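Local coordinates for sulfur oxidation protein soxB (Thermus thermophilus, PDB 2WDD), which hydrolyses the sulfur-sulfur bond of cysteine S-thiosulfonate intermediates in the Sox sulfur-oxidation pathway, using a site that holds two manganese ions, at residues 137-142 with 351-356; 395-400 with 500-505; 430-435 with 519-524; 472-477 with 484-489. All coordinates share one frame; numbering follows the deposited sequence. Where two conformers were deposited one is given.

Contact 1 of 4, residues 137-142 with 351-356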
loop_
_atom_site.group_PDB
_atom_site.type_symbol
_atom_site.label_atom_id
_atom_site.label_comp_id
_atom_site.label_asym_id
_atom_site.label_seq_id
_atom_site.Cartn_x
_atom_site.Cartn_y
_atom_site.Cartn_z
ATOM N N SER A 137 2.979 -6.128 10.019
ATOM C CA SER A 137 2.005 -6.083 11.097
ATOM C C SER A 137 2.569 -6.870 12.258
ATOM O O SER A 137 3.542 -7.591 12.099
ATOM C CB SER A 137 0.674 -6.697 10.661
ATOM O OG SER A 137 0.775 -8.117 10.583
ATOM N N GLY A 138 1.957 -6.719 13.426
ATOM C CA GLY A 138 2.398 -7.456 14.596
ATOM C C GLY A 138 2.283 -8.951 14.351
ATOM O O GLY A 138 3.241 -9.702 14.559
ATOM N N LEU A 139 1.109 -9.389 13.903
ATOM C CA LEU A 139 0.874 -10.803 13.637
ATOM C C LEU A 139 1.926 -11.353 12.688
ATOM O O LEU A 139 2.443 -12.461 12.880
ATOM C CB LEU A 139 -0.506 -11.013 13.018
ATOM C CG LEU A 139 -0.863 -12.446 12.614
ATOM C CD1 LEU A 139 -1.131 -13.304 13.857
ATOM C CD2 LEU A 139 -2.089 -12.436 11.698
ATOM N N SER A 140 2.243 -10.585 11.653
ATOM C CA SER A 140 3.228 -11.025 10.680
ATOM C C SER A 140 4.622 -11.150 11.281
ATOM O O SER A 140 5.307 -12.146 11.069
ATOM C CB SER A 140 3.287 -10.056 9.497
ATOM O OG SER A 140 4.324 -10.421 8.613
ATOM N N LEU A 141 5.072 -10.108 11.971
ATOM C CA LEU A 141 6.426 -10.126 12.521
ATOM C C LEU A 141 6.593 -11.249 13.531
ATOM O O LEU A 141 7.645 -11.890 13.586
ATOM C CB LEU A 141 6.782 -8.786 13.166
ATOM C CG LEU A 141 7.047 -7.631 12.201
ATOM C CD1 LEU A 141 7.161 -6.336 12.989
ATOM C CD2 LEU A 141 8.290 -7.871 11.358
ATOM N N LEU A 142 5.552 -11.482 14.323
ATOM C CA LEU A 142 5.605 -12.517 15.357
ATOM C C LEU A 142 5.632 -13.937 14.821
ATOM O O LEU A 142 5.942 -14.873 15.562
ATOM C CB LEU A 142 4.439 -12.356 16.330
ATOM C CG LEU A 142 4.573 -11.184 17.311
ATOM C CD1 LEU A 142 3.231 -10.841 17.973
ATOM C CD2 LEU A 142 5.636 -11.489 18.362
ATOM N N ALA A 351 -5.886 -17.564 19.319
ATOM C CA ALA A 351 -4.895 -18.598 19.585
ATOM C C ALA A 351 -3.485 -18.100 19.274
ATOM O O ALA A 351 -2.556 -18.310 20.049
ATOM C CB ALA A 351 -5.213 -19.857 18.783
ATOM N N GLN A 352 -3.337 -17.428 18.136
ATOM C CA GLN A 352 -2.036 -16.924 17.704
ATOM C C GLN A 352 -1.444 -15.813 18.564
ATOM O O GLN A 352 -0.227 -15.740 18.740
ATOM C CB GLN A 352 -2.129 -16.418 16.263
ATOM C CG GLN A 352 -2.383 -17.496 15.248
ATOM C CD GLN A 352 -1.158 -18.346 15.016
ATOM O OE1 GLN A 352 -0.065 -17.831 14.771
ATOM N NE2 GLN A 352 -1.323 -19.655 15.135
ATOM N N LEU A 353 -2.287 -14.911 19.051
ATOM C CA LEU A 353 -1.780 -13.762 19.789
ATOM C C LEU A 353 -2.016 -13.725 21.291
ATOM O O LEU A 353 -1.581 -12.789 21.964
ATOM C CB LEU A 353 -2.220 -12.459 19.120
ATOM C CG LEU A 353 -1.773 -12.381 17.657
ATOM C CD1 LEU A 353 -2.405 -11.201 16.933
ATOM C CD2 LEU A 353 -0.259 -12.339 17.554
ATOM N N ALA A 354 -2.686 -14.746 21.816
ATOM C CA ALA A 354 -2.940 -14.838 23.251
ATOM C C ALA A 354 -1.659 -14.599 24.058
ATOM O O ALA A 354 -1.643 -13.803 24.998
ATOM C CB ALA A 354 -3.539 -16.197 23.595
ATOM N N PRO A 355 -0.562 -15.269 23.676
ATOM C CA PRO A 355 0.744 -15.151 24.334
ATOM C C PRO A 355 1.358 -13.757 24.209
ATOM O O PRO A 355 2.269 -13.404 24.963
ATOM C CB PRO A 355 1.620 -16.146 23.558
ATOM C CG PRO A 355 0.681 -17.084 22.914
ATOM C CD PRO A 355 -0.572 -16.319 22.642
ATOM N N HIS A 356 0.887 -12.981 23.233
ATOM C CA HIS A 356 1.451 -11.660 22.966
ATOM C C HIS A 356 0.504 -10.482 23.144
ATOM O O HIS A 356 0.873 -9.346 22.837
ATOM C CB HIS A 356 2.016 -11.608 21.543
ATOM C CG HIS A 356 2.841 -12.800 21.172
ATOM N ND1 HIS A 356 4.116 -12.999 21.651
ATOM C CD2 HIS A 356 2.577 -13.847 20.355
ATOM C CE1 HIS A 356 4.603 -14.120 21.150
ATOM N NE2 HIS A 356 3.688 -14.655 20.360
#

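Contact 2 of 4, residues 395-400 with 500-505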
loop_
_atom_site.group_PDB
_atom_site.type_symbol
_atom_site.label_atom_id
_atom_site.label_comp_id
_atom_site.label_asym_id
_atom_site.label_seq_id
_atom_site.Cartn_x
_atom_site.Cartn_y
_atom_site.Cartn_z
ATOM N N GLU A 395 21.365 15.175 18.974
ATOM C CA GLU A 395 22.378 15.600 18.014
ATOM C C GLU A 395 21.865 15.576 16.567
ATOM O O GLU A 395 22.411 16.257 15.695
ATOM C CB GLU A 395 23.619 14.712 18.139
ATOM C CG GLU A 395 24.037 14.438 19.581
ATOM C CD GLU A 395 23.613 13.061 20.083
ATOM O OE1 GLU A 395 24.474 12.355 20.649
ATOM O OE2 GLU A 395 22.421 12.702 19.967
ATOM N N VAL A 396 20.809 14.804 16.318
ATOM C CA VAL A 396 20.257 14.683 14.965
ATOM C C VAL A 396 19.613 15.969 14.475
ATOM O O VAL A 396 18.746 16.532 15.156
ATOM C CB VAL A 396 19.281 13.518 14.865
ATOM C CG1 VAL A 396 18.615 13.492 13.483
ATOM C CG2 VAL A 396 19.991 12.213 15.155
ATOM N N GLU A 397 19.987 16.380 13.264
ATOM C CA GLU A 397 19.471 17.597 12.651
ATOM C C GLU A 397 18.328 17.366 11.676
ATOM O O GLU A 397 17.428 18.192 11.575
ATOM C CB GLU A 397 20.595 18.387 11.982
ATOM C CG GLU A 397 21.635 18.851 12.996
ATOM C CD GLU A 397 22.962 19.213 12.374
ATOM O OE1 GLU A 397 23.114 20.379 11.979
ATOM O OE2 GLU A 397 23.877 18.363 12.365
ATOM N N VAL A 398 18.369 16.245 10.958
ATOM C CA VAL A 398 17.314 15.917 10.001
ATOM C C VAL A 398 16.969 14.436 10.129
ATOM O O VAL A 398 17.856 13.589 10.204
ATOM C CB VAL A 398 17.728 16.271 8.559
ATOM C CG1 VAL A 398 17.722 17.784 8.350
ATOM C CG2 VAL A 398 19.091 15.672 8.219
ATOM N N VAL A 399 15.676 14.120 10.139
ATOM C CA VAL A 399 15.237 12.727 10.213
ATOM C C VAL A 399 14.484 12.399 8.931
ATOM O O VAL A 399 13.449 13.016 8.660
ATOM C CB VAL A 399 14.319 12.477 11.420
ATOM C CG1 VAL A 399 13.887 11.012 11.469
ATOM C CG2 VAL A 399 14.988 12.927 12.741
ATOM N N PHE A 400 14.988 11.427 8.166
ATOM C CA PHE A 400 14.335 11.012 6.923
ATOM C C PHE A 400 13.444 9.809 7.193
ATOM O O PHE A 400 13.935 8.735 7.541
ATOM C CB PHE A 400 15.383 10.612 5.866
ATOM C CG PHE A 400 16.202 11.757 5.356
ATOM C CD1 PHE A 400 15.934 12.318 4.115
ATOM C CD2 PHE A 400 17.276 12.247 6.088
ATOM C CE1 PHE A 400 16.705 13.352 3.614
ATOM C CE2 PHE A 400 18.049 13.292 5.594
ATOM C CZ PHE A 400 17.752 13.858 4.363
ATOM N N ARG A 500 28.228 21.968 4.450
ATOM C CA ARG A 500 28.150 21.617 5.854
ATOM C C ARG A 500 27.740 20.163 6.025
ATOM O O ARG A 500 26.933 19.638 5.252
ATOM C CB ARG A 500 27.125 22.522 6.549
ATOM C CG ARG A 500 26.924 22.258 8.037
ATOM C CD ARG A 500 25.800 23.138 8.577
ATOM N NE ARG A 500 25.782 23.220 10.034
ATOM C CZ ARG A 500 25.576 22.187 10.844
ATOM N NH1 ARG A 500 25.386 20.976 10.346
ATOM N NH2 ARG A 500 25.569 22.364 12.159
ATOM N N ARG A 501 28.315 19.515 7.032
ATOM C CA ARG A 501 27.975 18.140 7.369
ATOM C C ARG A 501 26.850 18.217 8.395
ATOM O O ARG A 501 26.979 18.902 9.414
ATOM C CB ARG A 501 29.175 17.421 8.002
ATOM C CG ARG A 501 30.279 17.038 7.031
ATOM C CD ARG A 501 31.089 15.852 7.553
ATOM N NE ARG A 501 31.219 15.858 9.010
ATOM C CZ ARG A 501 31.497 14.782 9.743
ATOM N NH1 ARG A 501 31.671 13.604 9.158
ATOM N NH2 ARG A 501 31.600 14.882 11.061
ATOM N N TYR A 502 25.737 17.555 8.106
ATOM C CA TYR A 502 24.593 17.539 9.005
ATOM C C TYR A 502 24.403 16.120 9.508
ATOM O O TYR A 502 24.564 15.159 8.743
ATOM C CB TYR A 502 23.327 17.935 8.243
ATOM C CG TYR A 502 23.280 19.371 7.779
ATOM C CD1 TYR A 502 22.654 20.348 8.545
ATOM C CD2 TYR A 502 23.809 19.742 6.549
ATOM C CE1 TYR A 502 22.595 21.661 8.121
ATOM C CE2 TYR A 502 23.753 21.060 6.110
ATOM C CZ TYR A 502 23.144 22.013 6.903
ATOM O OH TYR A 502 23.057 23.319 6.473
ATOM N N LEU A 503 24.039 15.968 10.777
ATOM C CA LEU A 503 23.769 14.627 11.292
ATOM C C LEU A 503 22.342 14.254 10.913
ATOM O O LEU A 503 21.381 14.962 11.248
ATOM C CB LEU A 503 23.971 14.522 12.805
ATOM C CG LEU A 503 23.763 13.106 13.355
ATOM C CD1 LEU A 503 24.714 12.098 12.713
ATOM C CD2 LEU A 503 23.901 13.078 14.870
ATOM N N ALA A 504 22.223 13.154 10.181
ATOM C CA ALA A 504 20.944 12.686 9.699
ATOM C C ALA A 504 20.577 11.368 10.347
ATOM O O ALA A 504 21.426 10.649 10.874
ATOM C CB ALA A 504 20.978 12.510 8.187
ATOM N N ALA A 505 19.294 11.045 10.287
ATOM C CA ALA A 505 18.822 9.752 10.759
ATOM C C ALA A 505 17.860 9.253 9.696
ATOM O O ALA A 505 17.199 10.048 9.045
ATOM C CB ALA A 505 18.113 9.877 12.108
#

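Contact 3 of 4, residues 430-435 with 519-524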
loop_
_atom_site.group_PDB
_atom_site.type_symbol
_atom_site.label_atom_id
_atom_site.label_comp_id
_atom_site.label_asym_id
_atom_site.label_seq_id
_atom_site.Cartn_x
_atom_site.Cartn_y
_atom_site.Cartn_z
ATOM N N PRO A 430 14.171 -2.943 10.121
ATOM C CA PRO A 430 13.678 -1.720 10.775
ATOM C C PRO A 430 14.742 -0.827 11.393
ATOM O O PRO A 430 14.422 0.154 12.065
ATOM C CB PRO A 430 12.797 -2.288 11.886
ATOM C CG PRO A 430 13.581 -3.513 12.323
ATOM C CD PRO A 430 14.113 -4.107 11.031
ATOM N N GLU A 431 16.004 -1.148 11.157
ATOM C CA GLU A 431 17.086 -0.378 11.746
ATOM C C GLU A 431 17.045 1.118 11.479
ATOM O O GLU A 431 16.900 1.559 10.339
ATOM C CB GLU A 431 18.433 -0.940 11.301
ATOM C CG GLU A 431 18.716 -2.337 11.844
ATOM C CD GLU A 431 18.115 -3.454 10.991
ATOM O OE1 GLU A 431 17.467 -3.162 9.958
ATOM O OE2 GLU A 431 18.304 -4.636 11.355
ATOM N N LEU A 432 17.279 1.889 12.543
ATOM C CA LEU A 432 17.427 3.322 12.442
ATOM C C LEU A 432 18.933 3.568 12.324
ATOM O O LEU A 432 19.725 3.045 13.125
ATOM C CB LEU A 432 16.893 4.016 13.703
ATOM C CG LEU A 432 17.170 5.524 13.766
ATOM C CD1 LEU A 432 16.381 6.290 12.704
ATOM C CD2 LEU A 432 16.862 6.079 15.167
ATOM N N TYR A 433 19.329 4.326 11.311
ATOM C CA TYR A 433 20.741 4.626 11.089
ATOM C C TYR A 433 20.990 6.108 11.338
ATOM O O TYR A 433 20.176 6.938 10.941
ATOM C CB TYR A 433 21.118 4.316 9.641
ATOM C CG TYR A 433 21.061 2.851 9.306
ATOM C CD1 TYR A 433 22.119 2.014 9.608
ATOM C CD2 TYR A 433 19.920 2.289 8.750
ATOM C CE1 TYR A 433 22.070 0.660 9.320
ATOM C CE2 TYR A 433 19.863 0.945 8.442
ATOM C CZ TYR A 433 20.942 0.132 8.731
ATOM O OH TYR A 433 20.882 -1.221 8.453
ATOM N N LEU A 434 22.126 6.433 11.964
ATOM C CA LEU A 434 22.541 7.822 12.202
ATOM C C LEU A 434 23.828 8.027 11.403
ATOM O O LEU A 434 24.765 7.234 11.510
ATOM C CB LEU A 434 22.808 8.071 13.699
ATOM C CG LEU A 434 21.656 8.682 14.509
ATOM C CD1 LEU A 434 20.354 7.933 14.323
ATOM C CD2 LEU A 434 21.989 8.799 15.998
ATOM N N PHE A 435 23.855 9.059 10.572
ATOM C CA PHE A 435 25.000 9.272 9.698
ATOM C C PHE A 435 25.032 10.708 9.213
ATOM O O PHE A 435 23.994 11.368 9.132
ATOM C CB PHE A 435 24.908 8.322 8.496
ATOM C CG PHE A 435 23.580 8.386 7.786
ATOM C CD1 PHE A 435 23.369 9.276 6.743
ATOM C CD2 PHE A 435 22.510 7.638 8.248
ATOM C CE1 PHE A 435 22.112 9.374 6.130
ATOM C CE2 PHE A 435 21.258 7.733 7.654
ATOM C CZ PHE A 435 21.060 8.599 6.595
ATOM N N PRO A 519 29.975 7.899 14.695
ATOM C CA PRO A 519 30.823 7.080 15.558
ATOM C C PRO A 519 30.084 6.698 16.833
ATOM O O PRO A 519 29.361 7.510 17.419
ATOM C CB PRO A 519 31.983 8.026 15.890
ATOM C CG PRO A 519 32.081 8.918 14.721
ATOM C CD PRO A 519 30.660 9.121 14.238
ATOM N N GLY A 520 30.281 5.463 17.269
ATOM C CA GLY A 520 29.704 4.973 18.504
ATOM C C GLY A 520 28.242 4.580 18.476
ATOM O O GLY A 520 27.737 4.005 19.435
ATOM N N TYR A 521 27.546 4.899 17.392
ATOM C CA TYR A 521 26.127 4.558 17.313
ATOM C C TYR A 521 25.892 3.151 16.763
ATOM O O TYR A 521 26.457 2.768 15.738
ATOM C CB TYR A 521 25.362 5.576 16.462
ATOM C CG TYR A 521 23.929 5.168 16.215
ATOM C CD1 TYR A 521 22.977 5.258 17.227
ATOM C CD2 TYR A 521 23.541 4.626 14.993
ATOM C CE1 TYR A 521 21.671 4.837 17.022
ATOM C CE2 TYR A 521 22.245 4.190 14.786
ATOM C CZ TYR A 521 21.312 4.311 15.794
ATOM O OH TYR A 521 20.022 3.882 15.588
ATOM N N GLU A 522 25.046 2.391 17.448
ATOM C CA GLU A 522 24.715 1.043 17.023
ATOM C C GLU A 522 23.276 1.024 16.513
ATOM O O GLU A 522 22.336 1.253 17.272
ATOM C CB GLU A 522 24.911 0.060 18.181
ATOM C CG GLU A 522 26.342 0.071 18.721
ATOM C CD GLU A 522 26.500 -0.673 20.035
ATOM O OE1 GLU A 522 25.796 -1.682 20.241
ATOM O OE2 GLU A 522 27.363 -0.268 20.848
ATOM N N PRO A 523 23.097 0.776 15.208
ATOM C CA PRO A 523 21.726 0.780 14.669
ATOM C C PRO A 523 20.805 -0.175 15.417
ATOM O O PRO A 523 21.181 -1.305 15.738
ATOM C CB PRO A 523 21.917 0.315 13.218
ATOM C CG PRO A 523 23.338 0.697 12.882
ATOM C CD PRO A 523 24.106 0.518 14.162
ATOM N N ARG A 524 19.597 0.287 15.709
ATOM C CA ARG A 524 18.612 -0.541 16.392
ATOM C C ARG A 524 17.241 -0.254 15.787
ATOM O O ARG A 524 17.043 0.774 15.142
ATOM C CB ARG A 524 18.617 -0.280 17.889
ATOM C CG ARG A 524 18.237 1.128 18.276
ATOM C CD ARG A 524 17.915 1.174 19.757
ATOM N NE ARG A 524 17.747 2.536 20.243
ATOM C CZ ARG A 524 17.103 2.850 21.361
ATOM N NH1 ARG A 524 16.573 1.899 22.115
ATOM N NH2 ARG A 524 17.007 4.116 21.734
#

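Contact 4 of 4, residues 472-477 with 484-489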
loop_
_atom_site.group_PDB
_atom_site.type_symbol
_atom_site.label_atom_id
_atom_site.label_comp_id
_atom_site.label_asym_id
_atom_site.label_seq_id
_atom_site.Cartn_x
_atom_site.Cartn_y
_atom_site.Cartn_z
ATOM N N LEU A 472 13.803 20.011 8.456
ATOM C CA LEU A 472 14.044 20.753 7.237
ATOM C C LEU A 472 12.727 21.322 6.705
ATOM O O LEU A 472 11.639 20.823 7.030
ATOM C CB LEU A 472 14.661 19.767 6.219
ATOM C CG LEU A 472 14.750 20.024 4.724
ATOM C CD1 LEU A 472 15.881 19.173 4.159
ATOM C CD2 LEU A 472 13.434 19.668 4.068
ATOM N N ARG A 473 12.841 22.384 5.917
ATOM C CA ARG A 473 11.707 23.021 5.254
ATOM C C ARG A 473 12.159 23.307 3.822
ATOM O O ARG A 473 13.341 23.582 3.589
ATOM C CB ARG A 473 11.330 24.336 5.948
ATOM C CG ARG A 473 10.387 24.168 7.123
ATOM C CD ARG A 473 10.248 25.453 7.930
ATOM N NE ARG A 473 9.703 26.559 7.146
ATOM C CZ ARG A 473 8.439 26.968 7.203
ATOM N NH1 ARG A 473 7.573 26.350 7.996
ATOM N NH2 ARG A 473 8.035 27.993 6.462
ATOM N N TYR A 474 11.246 23.216 2.865
ATOM C CA TYR A 474 11.603 23.480 1.480
ATOM C C TYR A 474 10.401 23.863 0.642
ATOM O O TYR A 474 9.254 23.785 1.098
ATOM C CB TYR A 474 12.345 22.283 0.851
ATOM C CG TYR A 474 11.507 21.032 0.601
ATOM C CD1 TYR A 474 11.110 20.685 -0.686
ATOM C CD2 TYR A 474 11.223 20.137 1.634
ATOM C CE1 TYR A 474 10.400 19.513 -0.939
ATOM C CE2 TYR A 474 10.504 18.966 1.394
ATOM C CZ TYR A 474 10.082 18.665 0.110
ATOM O OH TYR A 474 9.342 17.513 -0.117
ATOM N N VAL A 475 10.684 24.350 -0.560
ATOM C CA VAL A 475 9.660 24.713 -1.518
ATOM C C VAL A 475 9.765 23.692 -2.635
ATOM O O VAL A 475 10.870 23.369 -3.093
ATOM C CB VAL A 475 9.862 26.143 -2.066
ATOM C CG1 VAL A 475 8.864 26.434 -3.164
ATOM C CG2 VAL A 475 9.733 27.163 -0.947
ATOM N N LEU A 476 8.620 23.145 -3.027
ATOM C CA LEU A 476 8.572 22.153 -4.082
ATOM C C LEU A 476 7.777 22.727 -5.232
ATOM O O LEU A 476 6.695 23.273 -5.024
ATOM C CB LEU A 476 7.852 20.895 -3.593
ATOM C CG LEU A 476 7.589 19.837 -4.665
ATOM C CD1 LEU A 476 8.904 19.150 -5.052
ATOM C CD2 LEU A 476 6.545 18.815 -4.185
ATOM N N ASP A 477 8.305 22.584 -6.445
ATOM C CA ASP A 477 7.582 22.986 -7.644
ATOM C C ASP A 477 7.520 21.764 -8.538
ATOM O O ASP A 477 8.459 21.472 -9.271
ATOM C CB ASP A 477 8.267 24.135 -8.392
ATOM C CG ASP A 477 7.472 24.576 -9.614
ATOM O OD1 ASP A 477 6.500 23.876 -9.975
ATOM O OD2 ASP A 477 7.819 25.609 -10.222
ATOM N N GLU A 484 15.409 21.576 -10.614
ATOM C CA GLU A 484 14.821 22.823 -10.141
ATOM C C GLU A 484 13.519 22.631 -9.360
ATOM O O GLU A 484 12.828 23.600 -9.061
ATOM C CB GLU A 484 14.594 23.773 -11.323
ATOM C CG GLU A 484 15.866 24.024 -12.137
ATOM C CD GLU A 484 15.627 24.867 -13.378
ATOM O OE1 GLU A 484 14.618 25.600 -13.412
ATOM O OE2 GLU A 484 16.461 24.810 -14.311
ATOM N N ARG A 485 13.188 21.392 -9.014
ATOM C CA ARG A 485 11.944 21.148 -8.272
ATOM C C ARG A 485 12.030 21.465 -6.791
ATOM O O ARG A 485 11.026 21.795 -6.164
ATOM C CB ARG A 485 11.447 19.720 -8.462
ATOM C CG ARG A 485 11.004 19.405 -9.873
ATOM C CD ARG A 485 10.317 18.057 -9.939
ATOM N NE ARG A 485 9.820 17.804 -11.284
ATOM C CZ ARG A 485 10.496 17.128 -12.206
ATOM N NH1 ARG A 485 11.686 16.613 -11.914
ATOM N NH2 ARG A 485 9.977 16.961 -13.417
ATOM N N VAL A 486 13.219 21.316 -6.222
ATOM C CA VAL A 486 13.424 21.538 -4.798
ATOM C C VAL A 486 14.211 22.824 -4.606
ATOM O O VAL A 486 15.338 22.951 -5.087
ATOM C CB VAL A 486 14.120 20.323 -4.148
ATOM C CG1 VAL A 486 14.434 20.586 -2.678
ATOM C CG2 VAL A 486 13.268 19.070 -4.319
ATOM N N ARG A 487 13.607 23.784 -3.914
ATOM C CA ARG A 487 14.294 25.041 -3.667
ATOM C C ARG A 487 14.090 25.585 -2.261
ATOM O O ARG A 487 13.315 25.043 -1.471
ATOM C CB ARG A 487 13.941 26.089 -4.727
ATOM C CG ARG A 487 12.453 26.348 -4.900
ATOM C CD ARG A 487 12.231 27.673 -5.612
ATOM N NE ARG A 487 10.921 27.760 -6.247
ATOM C CZ ARG A 487 10.228 28.888 -6.362
ATOM N NH1 ARG A 487 10.721 30.018 -5.876
ATOM N NH2 ARG A 487 9.045 28.887 -6.958
ATOM N N GLU A 488 14.818 26.654 -1.953
ATOM C CA GLU A 488 14.754 27.289 -0.647
ATOM C C GLU A 488 14.792 26.303 0.517
ATOM O O GLU A 488 13.949 26.362 1.419
ATOM C CB GLU A 488 13.504 28.153 -0.559
ATOM C CG GLU A 488 13.359 29.124 -1.714
ATOM C CD GLU A 488 12.767 30.445 -1.282
ATOM O OE1 GLU A 488 13.448 31.482 -1.437
ATOM O OE2 GLU A 488 11.625 30.442 -0.780
ATOM N N VAL A 489 15.755 25.391 0.492
ATOM C CA VAL A 489 15.890 24.417 1.564
ATOM C C VAL A 489 16.482 25.081 2.790
ATOM O O VAL A 489 17.505 25.758 2.700
ATOM C CB VAL A 489 16.753 23.209 1.161
ATOM C CG1 VAL A 489 16.783 22.184 2.299
ATOM C CG2 VAL A 489 16.257 22.578 -0.134
HETATM O O HOH W 1 9.524 27.153 -9.125
#

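Contact 1 of 4, residues 137-142 with 351-356
Leu142 lays both its methyl groups against the imidazole of His356. Leu142 CD2 sits over the middle of the ring, 4.0 Å from the His356 centroid and 12° off its normal, a CH-pi contact; Leu142 CD1 lies 3.8 Å from His356 CG, at the root of the ring. Pro355 CB covers the opposite face, so the imidazole is sandwiched between two aliphatic groups.

The same Leu142 CD1 also reaches Leu353 CD2, at 3.8 Å. Beside it Leu139 crosses Leu353 at about a right angle, its CD1 resting 3.9 Å from Leu353 CD2, and touches Gln352 only through that residue's aliphatic CB. A leucine suits position 142 because its two methyls can cover different neighbours: CD2 the imidazole, CD1 its root and Leu353.

Behind these side chains stand the helix ends. Ser137 is the N-cap of helix 138-143: Ser137 OG accepts from Ser140 N at 3.1 Å and is also bonded to Gly39 O. On the other side, His356 N donates to Leu353 O (2.8 Å), a turn that sets His356 and Leu353 on the side facing Leu142. Leu142 also comes close to a bound tertiary-butyl alcohol, and Leu141 belongs to a pocket for that alcohol.

Around the contact, Leu139 and Gln352 rest on Ala147 of helix 146-155, while Leu142 and Leu353 pack on Leu360 of helix 357-361.

Contact 2 of 4, residues 395-400 with 500-505
Glu397 and Leu503 are joined by backbone and side chain alike; the parallel strands 398-400 and 501-505 differ in direction by 30°. Among the backbone bonds, Leu503 O accepts two consecutive donors, Glu397 N at 2.8 Å and the more distant Val398 N at 3.3 Å. Further along, Ala505 N donates to Val398 O, and Phe400 N to Ala505 O with a nearly straight N-H (174°).

The polar side-chain bonds all run through the carboxylate of Glu397. Glu397 OE2 takes the N-H of Leu503 at 2.9 Å, met from 46° above the carboxylate plane, a side chain here serving as acceptor. Glu397 OE1 forms a salt bridge with Arg500 NH1, also 2.9 Å, the two side chains meeting tip to tip. A glutamate is long enough to serve both partners, and its charge suits the guanidinium.

Apolar contacts lie on both faces. Val398 CG2 packs on Ala504 CB at 3.7 Å, and Phe400 CE2 touches that methyl from 4.0 Å; on the other face Val396 CG1 meets Ala505 CB at 3.9 Å. Val396 crosses Leu503 at about a right angle, its CG2 4.0 Å from Leu503 CD2. Small alanines let the strands' bulkier neighbours close over them.

In the C-terminal domain's mixed sheet, strand 398-401 lies between 468-470 and 501-507, and 501-507 in turn pairs with 431-438; Val389 of helix 380-392 covers Val399 and Ala505.

Contact 3 of 4, residues 430-435 with 519-524
In the mixed sheet of the C-terminal domain, Leu432 and Leu434 of strand 431-438 meet Tyr521, which lies in the loop between strands 516-517 and 524-525. The two segments run nearly antiparallel. Tyr521 OH donates to Leu432 O at 2.6 Å, arriving 54° above the carbonyl plane, while that oxygen lies at the edge of the tyrosine ring. Over one face of the same ring comes Leu434 CB, 4.1 Å from the Tyr521 centroid, a CH-pi contact, and Leu434 CD2 lies 3.9 Å from Tyr521 CD1.

Two residues on, Pro523 CG packs obliquely against Tyr433 CD1 at 3.7 Å. The one backbone hydrogen bond between the segments joins Leu432 N to Arg524 O (2.8 Å, 166°). The guanidinium of Arg524 turns to Glu532 of helix 526-537, in a salt bridge, and to the hydroxyl of Tyr393.

Leu432 O lies about 3.8 Å from Arg524 N and takes its short bond from the Tyr521 hydroxyl instead, with a CA-H...O contact from Pro523 CA beside it. Tyrosine suits the task doubly: its polar tip binds a peptide oxygen while the face of its ring packs on Leu434.

Contact 4 of 4, residues 472-477 with 484-489
Val475 and Arg487 exchange a pair of backbone hydrogen bonds, Val475 N to Arg487 O and Arg487 N to Val475 O, both 2.9 Å long. Of the two faces beside them one is packed and the other more open, though Val475 on the latter is itself buried and touches Ile551. On the packed face Tyr474 CD1 lies 3.9 Å from Val486 CG1, and Tyr474 CB touches Val489 CG2. Tyr474 CG lies between the backbone N and the carbonyl carbon (chi1 70°), the crowded position. Leu472 CD1 rests 3.7 Å from Val489 CG1. Branched and aromatic residues suit this side because helix 439-453 lies against it, Leu446 touching both Leu472 and Val486.

The two segments are the arms of a beta hairpin in the domain's second sheet, where strand 472-476 also pairs in parallel with 548-550. Near the hairpin's loop Asp477 N donates to Arg485 O at 2.8 Å; at the far end the chain turns a corner at Glu488, whose phi and psi are both positive, and continues as strand 489-491.

On the other face long polar chains suit the exposed surface. The extended Arg487 passes over Val475, whose CG1 lies 3.9 Å from Arg487 NE over one face of the guanidinium. Glu488 runs alongside Val475, its OE2 3.8 Å from Val475 CG2. A water donates to Asp477 OD2 and weakly accepts from Arg487 NH2 at 2.8 Å, bridging opposite charges whose own atoms do not touch; Asp477 OD1 turns instead to Asp479 N.

How the contacts relate
From the N terminus, contact 1 comes first: it closes a loop of 208 residues by bringing helix 138-143 to helix 343-353, and finishes before the others begin. Contact 2 opens at 395-400 and contact 3 at 430-435; contact 4, a short hairpin, then opens and closes within both. Contact 2 closes at 500-505 and contact 3 at 519-524, so these two cross. They share one sheet, where strands 501-507 and 431-438 are neighbours and Ala504 N probably bonds to Phe435 O. Contact 4 touches contact 2 where Leu472 packs on Val398, between strands of the domain's two sheets. Contact 1 stands apart, its centre about 27 Å from that of contact 3.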